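Local coordinates for D-3-phosphoglycerate dehydrogenase-related protein (Vibrio cholerae, PDB 4S1V) that probably catalyses the NAD-dependent oxidation of 3-phosphoglycerate to 3-phosphohydroxypyruvate, as a member of the D-isomer-specific 2-hydroxyacid dehydrogenase family, at residues K3-D8 against T29-S34; E49-I54 against P69-I74; L73-G78 against Q302-N307. All coordinates share one frame; numbering follows the deposited sequence.

All three contacts belong to the smaller domain, built on a parallel five-stranded sheet of order 2-1-3-4-5, which in D-2-hydroxyacid dehydrogenases is the substrate-binding half beside the Rossmann domain. Contact 1 pairs strands 27-30 and 3-6, and contact 2 pairs strands 50-53 and 73-76; their centres lie about 11 Å apart. Strands 3-6 and 50-53 join them, for instance through Ala5 O and Val52 N at 2.8 Å. Contact 3, centred about 10 Å from contact 2, shares Leu73 and Ile74 with it and brings the late helix 294-312 against the sheet. That helix also reaches contact 1, where Phe305 CZ lies 3.8 Å from Ile6 CD1.

Contact 1: residues K3-D8 against T29-S34; sequences KIAILD and TVFNDS
Ile6 and Val30 lie side by side, pointing the same way, on neighbouring strands of the parallel, flavodoxin-like sheet that forms the smaller domain. Ile6 CG1 sits beside its own backbone N (chi1 -53°) and its chain then runs out straight, so that CD1 meets Val30 CG2 at 3.9 Å.

The opposite face carries Ala5 and Thr29, and the ring of Phe31 follows them just past the end of the strand. Ala5 CB approaches this ring at its edge, near the ring plane, 4.2 Å from CE2. Over one ring face stands Thr29 CG2, 3.7 Å above the plane and displaced toward the rim. Leu7 adds an oblique approach through its CD2. Helix 38-45 covers this side, with Leu45 on Ala5 and Leu7, and Arg44 against Phe31.

Backbone bonds fix the register that makes these pairs. Thr29 N donates to Ile4 O, Ile6 N to Thr29 O at 2.9 Å, and Phe31 N to Ile6 O. The last of them carries the ladder to Phe31, one residue past strand 27-30, which holds the base of the phenylalanine side chain in place.

Past Phe31 the backbone pairing gives way to a water bridge. Asp8 directs OD2 to Thr58, and Asp33 forms a salt bridge with Arg44, so neither carboxylate depends on the other segment for its main partner. What spans the gap is a water, which accepts from Asp8 N at 2.8 Å and donates to Asp33 O at 2.8 Å.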
ATOM      1  N   LYS C   3     -13.542 -49.582   6.911  1.00 39.65           N
ATOM      2  CA  LYS C   3     -13.647 -48.196   7.344  1.00 37.79           C
ATOM      3  C   LYS C   3     -12.382 -47.471   6.891  1.00 35.67           C
ATOM      4  O   LYS C   3     -11.270 -47.843   7.289  1.00 34.66           O
ATOM      5  CB  LYS C   3     -13.820 -48.088   8.865  1.00 39.47           C
ATOM      6  CG  LYS C   3     -15.270 -48.136   9.342  1.00 41.25           C
ATOM      7  CD  LYS C   3     -15.484 -47.334  10.624  1.00 42.22           C
ATOM      8  CE  LYS C   3     -15.504 -45.826  10.364  1.00 42.43           C
ATOM      9  NZ  LYS C   3     -15.810 -45.013  11.575  1.00 41.28           N
ATOM     10  N   ILE C   4     -12.574 -46.444   6.059  1.00 32.45           N
ATOM     11  CA  ILE C   4     -11.486 -45.745   5.370  1.00 30.96           C
ATOM     12  C   ILE C   4     -11.444 -44.266   5.737  1.00 29.76           C
ATOM     13  O   ILE C   4     -12.455 -43.576   5.655  1.00 27.81           O
ATOM     14  CB  ILE C   4     -11.633 -45.876   3.833  1.00 30.93           C
ATOM     15  CG1 ILE C   4     -11.548 -47.345   3.403  1.00 30.70           C
ATOM     16  CG2 ILE C   4     -10.585 -45.047   3.092  1.00 30.12           C
ATOM     17  CD1 ILE C   4     -12.236 -47.636   2.089  1.00 31.34           C
ATOM     18  N   ALA C   5     -10.263 -43.784   6.130  1.00 30.28           N
ATOM     19  CA  ALA C   5     -10.056 -42.358   6.367  1.00 29.89           C
ATOM     20  C   ALA C   5      -9.142 -41.720   5.316  1.00 31.04           C
ATOM     21  O   ALA C   5      -8.085 -42.264   4.978  1.00 31.26           O
ATOM     22  CB  ALA C   5      -9.512 -42.116   7.770  1.00 29.68           C
ATOM     23  N   ILE C   6      -9.564 -40.568   4.796  1.00 30.98           N
ATOM     24  CA  ILE C   6      -8.726 -39.767   3.908  1.00 30.38           C
ATOM     25  C   ILE C   6      -8.303 -38.518   4.667  1.00 30.35           C
ATOM     26  O   ILE C   6      -9.153 -37.734   5.103  1.00 32.56           O
ATOM     27  CB  ILE C   6      -9.443 -39.376   2.596  1.00 30.56           C
ATOM     28  CG1 ILE C   6     -10.004 -40.614   1.891  1.00 30.75           C
ATOM     29  CG2 ILE C   6      -8.484 -38.636   1.667  1.00 30.02           C
ATOM     30  CD1 ILE C   6     -10.747 -40.303   0.608  1.00 31.72           C
ATOM     31  N   LEU C   7      -6.995 -38.344   4.836  1.00 29.12           N
ATOM     32  CA  LEU C   7      -6.463 -37.213   5.600  1.00 29.05           C
ATOM     33  C   LEU C   7      -6.189 -35.956   4.755  1.00 27.53           C
ATOM     34  O   LEU C   7      -5.972 -36.036   3.543  1.00 27.06           O
ATOM     35  CB  LEU C   7      -5.196 -37.622   6.363  1.00 29.83           C
ATOM     36  CG  LEU C   7      -5.275 -38.677   7.471  1.00 31.79           C
ATOM     37  CD1 LEU C   7      -3.884 -38.963   8.027  1.00 30.39           C
ATOM     38  CD2 LEU C   7      -6.213 -38.235   8.592  1.00 32.48           C
ATOM     39  N   ASP C   8      -6.247 -34.800   5.410  1.00 26.82           N
ATOM     40  CA  ASP C   8      -5.714 -33.535   4.876  1.00 27.37           C
ATOM     41  C   ASP C   8      -6.314 -32.987   3.564  1.00 26.19           C
ATOM     42  O   ASP C   8      -5.613 -32.315   2.808  1.00 27.06           O
ATOM     43  CB  ASP C   8      -4.185 -33.619   4.760  1.00 27.21           C
ATOM     44  CG  ASP C   8      -3.517 -34.023   6.064  1.00 28.58           C
ATOM     45  OD1 ASP C   8      -3.730 -33.348   7.092  1.00 31.21           O
ATOM     46  OD2 ASP C   8      -2.766 -35.013   6.059  1.00 27.95           O
ATOM     47  N   THR C  29     -14.619 -41.752   5.531  1.00 35.89           N
ATOM     48  CA  THR C  29     -14.607 -40.405   6.117  1.00 35.95           C
ATOM     49  C   THR C  29     -13.437 -39.604   5.552  1.00 35.52           C
ATOM     50  O   THR C  29     -12.289 -40.066   5.567  1.00 35.47           O
ATOM     51  CB  THR C  29     -14.481 -40.435   7.653  1.00 36.21           C
ATOM     52  OG1 THR C  29     -15.494 -41.287   8.202  1.00 36.62           O
ATOM     53  CG2 THR C  29     -14.627 -39.024   8.237  1.00 35.51           C
ATOM     54  N   VAL C  30     -13.743 -38.408   5.055  1.00 34.07           N
ATOM     55  CA  VAL C  30     -12.740 -37.486   4.537  1.00 34.02           C
ATOM     56  C   VAL C  30     -12.534 -36.332   5.515  1.00 34.09           C
ATOM     57  O   VAL C  30     -13.457 -35.556   5.781  1.00 32.92           O
ATOM     58  CB  VAL C  30     -13.147 -36.910   3.161  1.00 33.63           C
ATOM     59  CG1 VAL C  30     -12.011 -36.078   2.586  1.00 33.61           C
ATOM     60  CG2 VAL C  30     -13.526 -38.028   2.194  1.00 33.01           C
ATOM     61  N   PHE C  31     -11.320 -36.222   6.045  1.00 33.71           N
ATOM     62  CA  PHE C  31     -10.986 -35.117   6.936  1.00 33.45           C
ATOM     63  C   PHE C  31     -10.420 -33.932   6.162  1.00 33.90           C
ATOM     64  O   PHE C  31      -9.819 -34.107   5.099  1.00 33.55           O
ATOM     65  CB  PHE C  31     -10.062 -35.586   8.058  1.00 33.78           C
ATOM     66  CG  PHE C  31     -10.721 -36.555   8.997  1.00 35.64           C
ATOM     67  CD1 PHE C  31     -11.638 -36.105   9.949  1.00 35.37           C
ATOM     68  CD2 PHE C  31     -10.453 -37.919   8.914  1.00 35.31           C
ATOM     69  CE1 PHE C  31     -12.263 -36.996  10.807  1.00 36.10           C
ATOM     70  CE2 PHE C  31     -11.074 -38.814   9.773  1.00 35.93           C
ATOM     71  CZ  PHE C  31     -11.981 -38.352  10.717  1.00 36.17           C
ATOM     72  N   ASN C  32     -10.638 -32.729   6.689  1.00 33.83           N
ATOM     73  CA  ASN C  32     -10.384 -31.493   5.944  1.00 34.79           C
ATOM     74  C   ASN C  32      -9.479 -30.512   6.675  1.00 34.82           C
ATOM     75  O   ASN C  32      -8.976 -29.553   6.085  1.00 35.46           O
ATOM     76  CB  ASN C  32     -11.707 -30.795   5.599  1.00 34.94           C
ATOM     77  CG  ASN C  32     -12.688 -31.702   4.876  1.00 35.78           C
ATOM     78  OD1 ASN C  32     -13.863 -31.765   5.236  1.00 35.40           O
ATOM     79  ND2 ASN C  32     -12.215 -32.404   3.847  1.00 35.46           N
ATOM     80  N   ASP C  33      -9.289 -30.741   7.966  1.00 36.73           N
ATOM     81  CA  ASP C  33      -8.455 -29.865   8.765  1.00 37.57           C
ATOM     82  C   ASP C  33      -7.025 -30.382   8.787  1.00 37.48           C
ATOM     83  O   ASP C  33      -6.761 -31.527   8.427  1.00 38.60           O
ATOM     84  CB  ASP C  33      -9.029 -29.680  10.183  1.00 39.24           C
ATOM     85  CG  ASP C  33      -9.285 -31.000  10.911  1.00 41.41           C
ATOM     86  OD1 ASP C  33      -8.978 -32.085  10.367  1.00 42.39           O
ATOM     87  OD2 ASP C  33      -9.810 -30.944  12.045  1.00 42.58           O
ATOM     88  N   SER C  34      -6.101 -29.522   9.184  1.00 37.22           N
ATOM     89  CA  SER C  34      -4.724 -29.929   9.329  1.00 38.19           C
ATOM     90  C   SER C  34      -4.460 -30.215  10.802  1.00 38.86           C
ATOM     91  O   SER C  34      -4.462 -29.309  11.633  1.00 40.20           O
ATOM     92  CB  SER C  34      -3.790 -28.845   8.794  1.00 36.82           C
ATOM     93  OG  SER C  34      -2.470 -29.053   9.252  1.00 37.93           O
TER
HETATM   94  O   HOH W   1      -6.933 -34.354   8.113  1.00 26.42           O

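Contact 2: residues E49-I54 against P69-I74; sequences EALVLI and PNLKLI
Glu49 and Lys72 run side by side just before two parallel strands, their side chains pointing the same way. From Glu49 CB outward the chain first passes the backbone of the other segment: CB and CG each lie 3.8 Å from Asn70 O, which also receives a CA-H...O contact from Glu49. The chain extends beyond CG and then divides at the carboxylate. OE1 turns to the backbone N of Lys3 on the adjacent strand, its stronger partner, while OE2 comes to 4.0 Å from Lys72 NZ, a long salt bridge. The bend of the lysine at chi3 (-78°) brings its CE equally near to OE2.

Beneath this pair, Glu49 O is gripped by two successive amides. Lys72 N donates to Glu49 O at 2.8 Å, tilted 28° from the carbonyl plane, and Leu73 N reaches the same Glu49 O at 3.1 Å, in that plane. The shared acceptor and the helical backbone conformation of Lys72 bring the chain into the strand. Regular parallel pairing begins here, with Leu51 N bonded to Leu73 O.

Farther along, leucines and isoleucine fill one face. Leu51 and Leu71 cross at about a right angle, Leu71 CD1 lying 3.7 Å from Leu51 CG, and Leu53 CD1 reaches Ile74 CG2 at 3.7 Å. Ala50 CB meets Leu73 CD2 on the other face, which helix 294-312 covers through Phe311 and Val308. Helix 62-66 connects the two strands, and the whole is the beta-alpha-beta crossover from which parallel, flavodoxin-like sheets are built.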
ATOM      1  N   GLU C  49      -9.462 -48.869   9.355  1.00 33.89           N
ATOM      2  CA  GLU C  49      -8.699 -50.029   8.891  1.00 33.42           C
ATOM      3  C   GLU C  49      -7.755 -49.687   7.730  1.00 31.27           C
ATOM      4  O   GLU C  49      -6.774 -50.398   7.488  1.00 30.96           O
ATOM      5  CB  GLU C  49      -9.660 -51.155   8.480  1.00 35.75           C
ATOM      6  CG  GLU C  49     -10.526 -51.684   9.619  1.00 37.96           C
ATOM      7  CD  GLU C  49     -11.705 -52.510   9.136  1.00 41.07           C
ATOM      8  OE1 GLU C  49     -12.700 -51.916   8.658  1.00 41.07           O
ATOM      9  OE2 GLU C  49     -11.643 -53.756   9.245  1.00 43.27           O
ATOM     10  N   ALA C  50      -8.065 -48.608   7.016  1.00 29.45           N
ATOM     11  CA  ALA C  50      -7.200 -48.097   5.950  1.00 29.71           C
ATOM     12  C   ALA C  50      -7.124 -46.578   6.013  1.00 29.19           C
ATOM     13  O   ALA C  50      -8.127 -45.914   6.272  1.00 29.92           O
ATOM     14  CB  ALA C  50      -7.705 -48.540   4.579  1.00 28.03           C
ATOM     15  N   LEU C  51      -5.930 -46.042   5.778  1.00 29.15           N
ATOM     16  CA  LEU C  51      -5.739 -44.605   5.611  1.00 29.55           C
ATOM     17  C   LEU C  51      -5.281 -44.324   4.195  1.00 28.30           C
ATOM     18  O   LEU C  51      -4.423 -45.034   3.665  1.00 28.64           O
ATOM     19  CB  LEU C  51      -4.669 -44.060   6.554  1.00 30.63           C
ATOM     20  CG  LEU C  51      -4.755 -44.200   8.063  1.00 31.78           C
ATOM     21  CD1 LEU C  51      -3.469 -43.635   8.644  1.00 31.12           C
ATOM     22  CD2 LEU C  51      -5.976 -43.476   8.624  1.00 33.02           C
ATOM     23  N   VAL C  52      -5.853 -43.283   3.599  1.00 26.43           N
ATOM     24  CA  VAL C  52      -5.418 -42.793   2.304  1.00 24.98           C
ATOM     25  C   VAL C  52      -4.730 -41.461   2.541  1.00 25.04           C
ATOM     26  O   VAL C  52      -5.352 -40.507   3.023  1.00 25.51           O
ATOM     27  CB  VAL C  52      -6.597 -42.622   1.322  1.00 24.56           C
ATOM     28  CG1 VAL C  52      -6.153 -41.857   0.075  1.00 23.59           C
ATOM     29  CG2 VAL C  52      -7.169 -43.980   0.938  1.00 23.71           C
ATOM     30  N   LEU C  53      -3.440 -41.416   2.225  1.00 24.14           N
ATOM     31  CA  LEU C  53      -2.623 -40.236   2.460  1.00 23.68           C
ATOM     32  C   LEU C  53      -2.479 -39.382   1.213  1.00 23.28           C
ATOM     33  O   LEU C  53      -2.273 -39.906   0.113  1.00 22.16           O
ATOM     34  CB  LEU C  53      -1.227 -40.635   2.955  1.00 23.66           C
ATOM     35  CG  LEU C  53      -1.128 -41.511   4.201  1.00 23.67           C
ATOM     36  CD1 LEU C  53       0.336 -41.697   4.576  1.00 23.12           C
ATOM     37  CD2 LEU C  53      -1.917 -40.917   5.355  1.00 24.20           C
ATOM     38  N   ILE C  54      -2.563 -38.066   1.403  1.00 22.25           N
ATOM     39  CA  ILE C  54      -2.328 -37.114   0.327  1.00 21.77           C
ATOM     40  C   ILE C  54      -0.879 -36.643   0.388  1.00 21.48           C
ATOM     41  O   ILE C  54      -0.519 -35.798   1.207  1.00 20.85           O
ATOM     42  CB  ILE C  54      -3.310 -35.926   0.362  1.00 21.56           C
ATOM     43  CG1 ILE C  54      -4.760 -36.436   0.432  1.00 20.86           C
ATOM     44  CG2 ILE C  54      -3.076 -35.011  -0.844  1.00 21.02           C
ATOM     45  CD1 ILE C  54      -5.817 -35.351   0.362  1.00 21.13           C
ATOM     46  N   PRO C  69      -4.124 -50.009  16.318  1.00 36.65           N
ATOM     47  CA  PRO C  69      -4.096 -51.468  16.123  1.00 36.32           C
ATOM     48  C   PRO C  69      -5.070 -52.013  15.068  1.00 35.87           C
ATOM     49  O   PRO C  69      -4.871 -53.126  14.573  1.00 36.87           O
ATOM     50  CB  PRO C  69      -4.457 -52.010  17.510  1.00 36.04           C
ATOM     51  CG  PRO C  69      -5.295 -50.942  18.115  1.00 35.52           C
ATOM     52  CD  PRO C  69      -4.692 -49.655  17.635  1.00 36.52           C
ATOM     53  N   ASN C  70      -6.114 -51.258  14.737  1.00 34.74           N
ATOM     54  CA  ASN C  70      -7.044 -51.690  13.686  1.00 35.38           C
ATOM     55  C   ASN C  70      -6.563 -51.361  12.264  1.00 34.52           C
ATOM     56  O   ASN C  70      -7.138 -51.838  11.289  1.00 34.43           O
ATOM     57  CB  ASN C  70      -8.447 -51.117  13.913  1.00 35.11           C
ATOM     58  CG  ASN C  70      -9.006 -51.458  15.280  1.00 37.30           C
ATOM     59  OD1 ASN C  70      -8.823 -52.565  15.787  1.00 37.28           O
ATOM     60  ND2 ASN C  70      -9.702 -50.500  15.883  1.00 37.21           N
ATOM     61  N   LEU C  71      -5.514 -50.549  12.154  1.00 33.65           N
ATOM     62  CA  LEU C  71      -4.970 -50.167  10.848  1.00 33.40           C
ATOM     63  C   LEU C  71      -4.298 -51.342  10.138  1.00 33.04           C
ATOM     64  O   LEU C  71      -3.375 -51.953  10.672  1.00 33.92           O
ATOM     65  CB  LEU C  71      -3.979 -49.003  10.995  1.00 31.92           C
ATOM     66  CG  LEU C  71      -3.444 -48.350   9.712  1.00 31.82           C
ATOM     67  CD1 LEU C  71      -4.568 -47.795   8.845  1.00 30.85           C
ATOM     68  CD2 LEU C  71      -2.423 -47.268  10.035  1.00 31.22           C
ATOM     69  N   LYS C  72      -4.761 -51.645   8.926  1.00 32.91           N
ATOM     70  CA  LYS C  72      -4.189 -52.726   8.124  1.00 31.72           C
ATOM     71  C   LYS C  72      -3.474 -52.176   6.892  1.00 30.38           C
ATOM     72  O   LYS C  72      -2.462 -52.726   6.455  1.00 28.97           O
ATOM     73  CB  LYS C  72      -5.271 -53.735   7.709  1.00 33.63           C
ATOM     74  CG  LYS C  72      -6.052 -54.338   8.877  1.00 35.83           C
ATOM     75  CD  LYS C  72      -6.917 -55.531   8.467  1.00 38.01           C
ATOM     76  CE  LYS C  72      -8.205 -55.108   7.762  1.00 39.46           C
ATOM     77  NZ  LYS C  72      -9.099 -56.264   7.463  1.00 39.41           N
ATOM     78  N   LEU C  73      -3.995 -51.080   6.346  1.00 28.36           N
ATOM     79  CA  LEU C  73      -3.464 -50.537   5.104  1.00 28.36           C
ATOM     80  C   LEU C  73      -3.249 -49.025   5.108  1.00 26.79           C
ATOM     81  O   LEU C  73      -4.096 -48.258   5.561  1.00 27.31           O
ATOM     82  CB  LEU C  73      -4.380 -50.915   3.935  1.00 28.40           C
ATOM     83  CG  LEU C  73      -4.168 -50.188   2.603  1.00 28.31           C
ATOM     84  CD1 LEU C  73      -2.941 -50.732   1.881  1.00 29.64           C
ATOM     85  CD2 LEU C  73      -5.410 -50.304   1.730  1.00 29.81           C
ATOM     86  N   ILE C  74      -2.103 -48.614   4.580  1.00 25.69           N
ATOM     87  CA  ILE C  74      -1.913 -47.238   4.160  1.00 24.00           C
ATOM     88  C   ILE C  74      -1.797 -47.213   2.633  1.00 23.87           C
ATOM     89  O   ILE C  74      -0.926 -47.862   2.064  1.00 23.53           O
ATOM     90  CB  ILE C  74      -0.670 -46.623   4.810  1.00 22.83           C
ATOM     91  CG1 ILE C  74      -0.907 -46.454   6.318  1.00 23.00           C
ATOM     92  CG2 ILE C  74      -0.328 -45.296   4.140  1.00 22.39           C
ATOM     93  CD1 ILE C  74       0.332 -46.071   7.096  1.00 21.97           C
TER

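Contact 3: residues L73-G78 against Q302-N307; sequences LISQTG and QAAFEN
Ser75 and Ala304 carry the direct polar link between strand 73-76 and helix 302-307. With OG anti to the backbone N (chi1 -176°), the hydroxyl is directed at the helix, and Ser75 OG donates to Ala304 O at 2.8 Å. It comes from the flank of that carbonyl, at a C=O...OG angle of 114°.

A water extends this link. It donates to Ser75 OG and to Gln76 O, and accepts from Asn307 ND2 at 2.7 Å; the hydroxyl is therefore both donor and acceptor. Asn307 ND2 has a further, weak bond to Glu98 O.

Apolar contact is small: Ala304 CB points toward the strand and meets Thr77 CG2 at 3.9 Å. Beside the hydrogen bond, Ala304 CB makes a van der Waals contact with Ser75 OG, and Asn307 CB is 3.8 Å from Ser75 OG.

Strand and helix run nearly antiparallel, at 158°, with axes 7.6 Å apart at their closest. Following the Rossmann sheet, this C-terminal helix returns to pack on the flavodoxin-like N-terminal sheet, as in D-2-hydroxyacid dehydrogenases. Leu73 packs on its Phe311, Asn307 on Leu97 and Phe305 on Val52, so it reaches strands 50-53, 73-76, 95-98 and, through Phe305, 3-6.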
ATOM      1  N   LEU C  73      -3.995 -51.080   6.346  1.00 28.36           N
ATOM      2  CA  LEU C  73      -3.464 -50.537   5.104  1.00 28.36           C
ATOM      3  C   LEU C  73      -3.249 -49.025   5.108  1.00 26.79           C
ATOM      4  O   LEU C  73      -4.096 -48.258   5.561  1.00 27.31           O
ATOM      5  CB  LEU C  73      -4.380 -50.915   3.935  1.00 28.40           C
ATOM      6  CG  LEU C  73      -4.168 -50.188   2.603  1.00 28.31           C
ATOM      7  CD1 LEU C  73      -2.941 -50.732   1.881  1.00 29.64           C
ATOM      8  CD2 LEU C  73      -5.410 -50.304   1.730  1.00 29.81           C
ATOM      9  N   ILE C  74      -2.103 -48.614   4.580  1.00 25.69           N
ATOM     10  CA  ILE C  74      -1.913 -47.238   4.160  1.00 24.00           C
ATOM     11  C   ILE C  74      -1.797 -47.213   2.633  1.00 23.87           C
ATOM     12  O   ILE C  74      -0.926 -47.862   2.064  1.00 23.53           O
ATOM     13  CB  ILE C  74      -0.670 -46.623   4.810  1.00 22.83           C
ATOM     14  CG1 ILE C  74      -0.907 -46.454   6.318  1.00 23.00           C
ATOM     15  CG2 ILE C  74      -0.328 -45.296   4.140  1.00 22.39           C
ATOM     16  CD1 ILE C  74       0.332 -46.071   7.096  1.00 21.97           C
ATOM     17  N   SER C  75      -2.689 -46.476   1.976  1.00 24.32           N
ATOM     18  CA  SER C  75      -2.612 -46.321   0.525  1.00 24.75           C
ATOM     19  C   SER C  75      -2.126 -44.922   0.187  1.00 24.42           C
ATOM     20  O   SER C  75      -2.810 -43.936   0.455  1.00 25.42           O
ATOM     21  CB  SER C  75      -3.961 -46.608  -0.143  1.00 25.79           C
ATOM     22  OG  SER C  75      -3.851 -46.539  -1.564  1.00 24.83           O
ATOM     23  N   GLN C  76      -0.933 -44.853  -0.393  1.00 23.63           N
ATOM     24  CA  GLN C  76      -0.261 -43.599  -0.674  1.00 23.21           C
ATOM     25  C   GLN C  76      -0.664 -43.077  -2.046  1.00 23.33           C
ATOM     26  O   GLN C  76      -0.661 -43.826  -3.029  1.00 24.00           O
ATOM     27  CB  GLN C  76       1.260 -43.812  -0.603  1.00 23.05           C
ATOM     28  CG  GLN C  76       2.110 -42.567  -0.803  1.00 22.90           C
ATOM     29  CD  GLN C  76       1.874 -41.524   0.278  1.00 23.15           C
ATOM     30  OE1 GLN C  76       2.126 -41.774   1.451  1.00 24.11           O
ATOM     31  NE2 GLN C  76       1.387 -40.351  -0.118  1.00 22.72           N
ATOM     32  N   THR C  77      -1.044 -41.802  -2.108  1.00 22.61           N
ATOM     33  CA  THR C  77      -1.165 -41.109  -3.388  1.00 22.06           C
ATOM     34  C   THR C  77       0.257 -40.811  -3.848  1.00 22.70           C
ATOM     35  O   THR C  77       1.061 -40.260  -3.078  1.00 22.72           O
ATOM     36  CB  THR C  77      -1.941 -39.784  -3.275  1.00 21.85           C
ATOM     37  OG1 THR C  77      -1.422 -39.009  -2.184  1.00 20.54           O
ATOM     38  CG2 THR C  77      -3.453 -40.043  -3.086  1.00 21.62           C
ATOM     39  N   GLY C  78       0.576 -41.196  -5.080  1.00 22.25           N
ATOM     40  CA  GLY C  78       1.936 -41.069  -5.586  1.00 23.71           C
ATOM     41  C   GLY C  78       2.837 -42.056  -4.870  1.00 25.36           C
ATOM     42  O   GLY C  78       2.358 -43.026  -4.282  1.00 24.96           O
ATOM     43  N   GLN C 302      -7.562 -42.224  -8.177  1.00 24.66           N
ATOM     44  CA  GLN C 302      -7.951 -43.437  -8.906  1.00 24.54           C
ATOM     45  C   GLN C 302      -7.004 -44.579  -8.567  1.00 23.88           C
ATOM     46  O   GLN C 302      -7.445 -45.697  -8.325  1.00 24.06           O
ATOM     47  CB  GLN C 302      -8.071 -43.213 -10.425  1.00 25.04           C
ATOM     48  CG  GLN C 302      -6.755 -43.036 -11.180  1.00 25.10           C
ATOM     49  CD  GLN C 302      -6.943 -42.518 -12.602  1.00 25.19           C
ATOM     50  OE1 GLN C 302      -7.899 -41.788 -12.899  1.00 24.11           O
ATOM     51  NE2 GLN C 302      -6.014 -42.884 -13.489  1.00 24.29           N
ATOM     52  N   ALA C 303      -5.712 -44.274  -8.493  1.00 24.08           N
ATOM     53  CA  ALA C 303      -4.688 -45.278  -8.212  1.00 24.56           C
ATOM     54  C   ALA C 303      -4.673 -45.669  -6.731  1.00 25.46           C
ATOM     55  O   ALA C 303      -4.578 -46.854  -6.401  1.00 24.90           O
ATOM     56  CB  ALA C 303      -3.322 -44.788  -8.656  1.00 23.66           C
ATOM     57  N   ALA C 304      -4.795 -44.674  -5.852  1.00 26.25           N
ATOM     58  CA  ALA C 304      -4.880 -44.921  -4.413  1.00 26.64           C
ATOM     59  C   ALA C 304      -6.115 -45.750  -4.057  1.00 27.19           C
ATOM     60  O   ALA C 304      -6.021 -46.690  -3.267  1.00 26.89           O
ATOM     61  CB  ALA C 304      -4.857 -43.611  -3.632  1.00 25.89           C
ATOM     62  N   PHE C 305      -7.262 -45.411  -4.650  1.00 27.26           N
ATOM     63  CA  PHE C 305      -8.505 -46.152  -4.388  1.00 28.07           C
ATOM     64  C   PHE C 305      -8.496 -47.539  -5.024  1.00 28.77           C
ATOM     65  O   PHE C 305      -9.150 -48.462  -4.530  1.00 29.15           O
ATOM     66  CB  PHE C 305      -9.736 -45.365  -4.856  1.00 27.49           C
ATOM     67  CG  PHE C 305      -9.918 -44.041  -4.168  1.00 27.58           C
ATOM     68  CD1 PHE C 305      -9.247 -43.746  -2.979  1.00 26.84           C
ATOM     69  CD2 PHE C 305     -10.787 -43.090  -4.695  1.00 27.04           C
ATOM     70  CE1 PHE C 305      -9.425 -42.528  -2.346  1.00 26.12           C
ATOM     71  CE2 PHE C 305     -10.979 -41.873  -4.057  1.00 26.07           C
ATOM     72  CZ  PHE C 305     -10.295 -41.591  -2.887  1.00 26.21           C
ATOM     73  N   GLU C 306      -7.755 -47.670  -6.125  1.00 29.03           N
ATOM     74  CA  GLU C 306      -7.549 -48.950  -6.802  1.00 29.69           C
ATOM     75  C   GLU C 306      -6.801 -49.905  -5.874  1.00 29.68           C
ATOM     76  O   GLU C 306      -7.139 -51.087  -5.779  1.00 30.23           O
ATOM     77  CB  GLU C 306      -6.769 -48.740  -8.115  1.00 29.36           C
ATOM     78  CG  GLU C 306      -6.266 -49.997  -8.807  1.00 30.44           C
ATOM     79  CD  GLU C 306      -5.087 -49.736  -9.736  1.00 31.84           C
ATOM     80  OE1 GLU C 306      -4.950 -48.611 -10.266  1.00 30.78           O
ATOM     81  OE2 GLU C 306      -4.278 -50.666  -9.935  1.00 33.91           O
ATOM     82  N   ASN C 307      -5.792 -49.384  -5.179  1.00 29.48           N
ATOM     83  CA  ASN C 307      -5.011 -50.191  -4.247  1.00 28.82           C
ATOM     84  C   ASN C 307      -5.806 -50.576  -2.997  1.00 28.64           C
ATOM     85  O   ASN C 307      -5.624 -51.660  -2.447  1.00 27.33           O
ATOM     86  CB  ASN C 307      -3.707 -49.483  -3.893  1.00 29.12           C
ATOM     87  CG  ASN C 307      -2.693 -49.538  -5.022  1.00 28.76           C
ATOM     88  OD1 ASN C 307      -2.693 -50.473  -5.829  1.00 28.39           O
ATOM     89  ND2 ASN C 307      -1.819 -48.543  -5.079  1.00 27.78           N
TER
HETATM   90  O   HOH W   2      -1.759 -46.475  -3.360  1.00 22.18           O